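Local atomic coordinates of pyridoxine 4-oxidase (Mesorhizobium loti, PDB entry 4HA6), a protein that uses a bound FAD cofactor to oxidise the 4-position alcohol of pyridoxine, as a member of the GMC oxidoreductase family. Residues H88-M93 / N183-I187. Sequence-based numbering, arbitrary orientation.
Sequences HAMGYM and NSLNI. With FAD (flavin-adenine dinucleotide), chain B; PXM (4-(aminomethyl)-5-(hydroxymethyl)-2-methylpyridin-3-ol), chain J.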
loop_
_atom_site.group_PDB
_atom_site.type_symbol
_atom_site.label_atom_id
_atom_site.label_comp_id
_atom_site.label_asym_id
_atom_site.label_seq_id
_atom_site.Cartn_x
_atom_site.Cartn_y
_atom_site.Cartn_z
ATOM N N HIS A 88 5.091 3.641 -6.867
ATOM C CA HIS A 88 5.797 2.670 -6.004
ATOM C C HIS A 88 7.212 2.987 -5.538
ATOM O O HIS A 88 7.978 3.630 -6.254
ATOM C CB HIS A 88 5.992 1.396 -6.820
ATOM C CG HIS A 88 5.139 0.253 -6.407
ATOM N ND1 HIS A 88 5.060 -0.903 -7.151
ATOM C CD2 HIS A 88 4.335 0.074 -5.335
ATOM C CE1 HIS A 88 4.237 -1.746 -6.556
ATOM N NE2 HIS A 88 3.786 -1.180 -5.451
ATOM N N ALA A 89 7.581 2.450 -4.375
ATOM C CA ALA A 89 8.994 2.245 -4.070
ATOM C C ALA A 89 9.388 0.839 -4.542
ATOM O O ALA A 89 10.514 0.388 -4.322
ATOM C CB ALA A 89 9.269 2.419 -2.592
ATOM N N MET A 90 8.435 0.175 -5.200
ATOM C CA MET A 90 8.547 -1.185 -5.749
ATOM C C MET A 90 9.015 -2.312 -4.802
ATOM O O MET A 90 9.449 -3.373 -5.260
ATOM C CB MET A 90 9.262 -1.206 -7.121
ATOM C CG MET A 90 10.617 -0.493 -7.222
ATOM S SD MET A 90 10.764 0.563 -8.693
ATOM C CE MET A 90 10.531 2.185 -7.943
ATOM N N GLY A 91 8.887 -2.100 -3.493
ATOM C CA GLY A 91 9.184 -3.148 -2.532
ATOM C C GLY A 91 8.113 -4.212 -2.616
ATOM O O GLY A 91 6.924 -3.879 -2.775
ATOM N N TYR A 92 8.519 -5.479 -2.534
ATOM C CA TYR A 92 7.568 -6.595 -2.520
ATOM C C TYR A 92 7.664 -7.360 -1.195
ATOM O O TYR A 92 8.654 -8.069 -0.943
ATOM C CB TYR A 92 7.830 -7.543 -3.689
ATOM C CG TYR A 92 6.795 -8.641 -3.843
ATOM C CD1 TYR A 92 5.574 -8.397 -4.476
ATOM C CD2 TYR A 92 7.043 -9.923 -3.359
ATOM C CE1 TYR A 92 4.624 -9.410 -4.627
ATOM C CE2 TYR A 92 6.100 -10.944 -3.503
ATOM C CZ TYR A 92 4.898 -10.679 -4.129
ATOM O OH TYR A 92 3.980 -11.695 -4.251
ATOM N N MET A 93 6.646 -7.201 -0.351
ATOM C CA MET A 93 6.578 -7.880 0.941
ATOM C C MET A 93 5.200 -8.519 1.073
ATOM O O MET A 93 4.206 -7.801 1.156
ATOM C CB MET A 93 6.748 -6.865 2.090
ATOM C CG MET A 93 8.167 -6.336 2.312
ATOM S SD MET A 93 8.736 -5.109 1.100
ATOM C CE MET A 93 9.967 -4.268 2.113
ATOM N N ASN A 183 15.562 -5.576 0.555
ATOM C CA ASN A 183 14.177 -5.722 0.121
ATOM C C ASN A 183 14.099 -6.406 -1.232
ATOM O O ASN A 183 14.879 -6.093 -2.129
ATOM C CB ASN A 183 13.500 -4.353 0.004
ATOM C CG ASN A 183 13.561 -3.560 1.296
ATOM O OD1 ASN A 183 13.627 -4.134 2.375
ATOM N ND2 ASN A 183 13.546 -2.233 1.185
ATOM N N SER A 184 13.165 -7.342 -1.382
ATOM C CA SER A 184 12.833 -7.862 -2.703
ATOM C C SER A 184 12.138 -6.750 -3.475
ATOM O O SER A 184 11.434 -5.931 -2.871
ATOM C CB SER A 184 11.923 -9.087 -2.594
ATOM O OG SER A 184 12.549 -10.122 -1.831
ATOM N N LEU A 185 12.339 -6.713 -4.794
ATOM C CA LEU A 185 11.856 -5.599 -5.619
ATOM C C LEU A 185 11.181 -6.063 -6.911
ATOM O O LEU A 185 11.586 -7.075 -7.499
ATOM C CB LEU A 185 13.010 -4.668 -5.980
ATOM C CG LEU A 185 13.753 -3.954 -4.856
ATOM C CD1 LEU A 185 15.003 -3.302 -5.399
ATOM C CD2 LEU A 185 12.858 -2.917 -4.225
ATOM N N ASN A 186 10.164 -5.326 -7.358
ATOM C CA ASN A 186 9.564 -5.605 -8.663
ATOM C C ASN A 186 10.332 -4.866 -9.738
ATOM O O ASN A 186 9.897 -3.806 -10.207
ATOM C CB ASN A 186 8.084 -5.213 -8.728
ATOM C CG ASN A 186 7.217 -5.996 -7.754
ATOM O OD1 ASN A 186 6.288 -5.440 -7.160
ATOM N ND2 ASN A 186 7.507 -7.292 -7.589
ATOM N N ILE A 187 11.483 -5.428 -10.102
ATOM C CA ILE A 187 12.378 -4.868 -11.113
ATOM C C ILE A 187 12.823 -6.021 -12.011
ATOM O O ILE A 187 13.035 -7.141 -11.535
ATOM C CB ILE A 187 13.622 -4.195 -10.463
ATOM C CG1 ILE A 187 13.211 -3.027 -9.562
ATOM C CG2 ILE A 187 14.603 -3.693 -11.517
ATOM C CD1 ILE A 187 14.391 -2.285 -8.925
HETATM P PA FAD B . -4.438 1.930 -6.705
HETATM O O1A FAD B . -3.287 1.101 -7.258
HETATM O O2A FAD B . -4.133 3.266 -6.087
HETATM O O5B FAD B . -5.499 2.122 -7.912
HETATM C C5B FAD B . -6.600 3.025 -7.886
HETATM C C4B FAD B . -6.873 3.363 -9.344
HETATM O O4B FAD B . -8.244 3.715 -9.562
HETATM C C3B FAD B . -6.039 4.557 -9.788
HETATM O O3B FAD B . -5.478 4.212 -11.066
HETATM C C2B FAD B . -7.037 5.706 -9.909
HETATM O O2B FAD B . -6.645 6.643 -10.929
HETATM C C1B FAD B . -8.335 4.979 -10.248
HETATM N N9A FAD B . -9.583 5.650 -9.779
HETATM C C8A FAD B . -9.793 6.219 -8.572
HETATM N N7A FAD B . -11.060 6.711 -8.492
HETATM C C5A FAD B . -11.689 6.455 -9.663
HETATM C C6A FAD B . -13.039 6.701 -10.236
HETATM N N6A FAD B . -14.010 7.339 -9.509
HETATM N N1A FAD B . -13.275 6.263 -11.506
HETATM C C2A FAD B . -12.332 5.622 -12.227
HETATM N N3A FAD B . -11.090 5.368 -11.755
HETATM C C4A FAD B . -10.710 5.751 -10.503
HETATM N N1 FAD B . 3.442 -0.850 -1.738
HETATM C C2 FAD B . 4.357 -1.831 -1.634
HETATM O O2 FAD B . 3.964 -2.983 -1.342
HETATM N N3 FAD B . 5.675 -1.614 -1.803
HETATM C C4 FAD B . 6.168 -0.402 -2.109
HETATM O O4 FAD B . 7.405 -0.211 -2.251
HETATM C C4X FAD B . 5.223 0.730 -2.242
HETATM N N5 FAD B . 5.633 1.982 -2.531
HETATM C C5X FAD B . 4.742 2.996 -2.665
HETATM C C6 FAD B . 5.177 4.283 -2.973
HETATM C C7 FAD B . 4.262 5.321 -3.119
HETATM C C7M FAD B . 4.750 6.708 -3.456
HETATM C C8 FAD B . 2.806 5.057 -2.946
HETATM C C8M FAD B . 1.821 6.184 -3.097
HETATM C C9 FAD B . 2.359 3.772 -2.640
HETATM C C9A FAD B . 3.285 2.739 -2.488
HETATM N N10 FAD B . 2.846 1.441 -2.175
HETATM C C10 FAD B . 3.795 0.416 -2.043
HETATM C "C1'" FAD B . 1.416 1.170 -1.984
HETATM C "C2'" FAD B . 0.791 0.429 -3.155
HETATM O "O2'" FAD B . 1.202 1.028 -4.394
HETATM C "C3'" FAD B . -0.726 0.531 -2.986
HETATM O "O3'" FAD B . -1.066 0.089 -1.662
HETATM C "C4'" FAD B . -1.460 -0.303 -4.021
HETATM O "O4'" FAD B . -1.041 0.134 -5.325
HETATM C "C5'" FAD B . -2.980 -0.181 -3.864
HETATM O "O5'" FAD B . -3.588 -0.607 -5.081
HETATM P P FAD B . -5.170 -0.452 -5.272
HETATM O O1P FAD B . -5.646 -1.301 -6.444
HETATM O O2P FAD B . -5.856 -0.594 -3.929
HETATM O O3P FAD B . -5.308 1.102 -5.643
HETATM N N1 PXM J . 10.165 4.268 1.886
HETATM C C2 PXM J . 8.926 4.721 1.704
HETATM C C2A PXM J . 8.516 6.105 2.101
HETATM C C3 PXM J . 8.027 3.841 1.121
HETATM O O3 PXM J . 6.732 4.259 0.910
HETATM C C4 PXM J . 8.401 2.532 0.749
HETATM C C5 PXM J . 9.745 2.118 0.979
HETATM C C5A PXM J . 10.346 0.769 0.634
HETATM O O5 PXM J . 9.493 -0.318 0.540
HETATM C C6 PXM J . 10.605 3.054 1.564
HETATM C C4A PXM J . 7.340 1.669 0.127
HETATM N N4 PXM J . 6.103 1.648 0.852
HETATM O O HOH W 1 5.190 -4.375 -4.920
HETATM O O HOH W 2 11.200 -8.220 0.703
#
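The flavin-binding loop of this GMC oxidoreductase, residues 88-93, holds N5 and the pyrimidine edge of the isoalloxazine with its backbone. Ala89 N donates to FAD N5 (2.7 Å, 171°) and Gly91 N to FAD O4 (2.7 Å), while FAD N3 donates to Gly91 O (2.8 Å). Residues 183-187 back this loop through a single beta bridge between Gly91 and Leu185, CA to CA 4.8 Å. Two nearly straight hydrogen bonds define it: Asn186 N to Met90 O (3.0 Å, 162°) and Tyr92 N to Ser184 O (3.0 Å, 165°). Leu185 CA lies 3.3 Å from Met90 O in a CA-H...O contact. Gly91 thus uses its N and O for the flavin while its neighbours Met90 and Tyr92 bind residues 183-187; a CB on it would clash with O5 of the bound pyridoxamine. Apolar packing is looser, Met90 CG lying 4.3 Å from Ile187 CG1. The Asn186 side chain passes beside the Tyr92 ring, its ND2 bonded to Pro142 O, and Tyr92 OH reaches Glu125. Two waters finish the junction: water 2 donates to Tyr92 O and accepts from Ser184 N (both 3.0 Å), and water 1 donates to Gly91 O (2.8 Å) and Asn186 OD1 (2.7 Å).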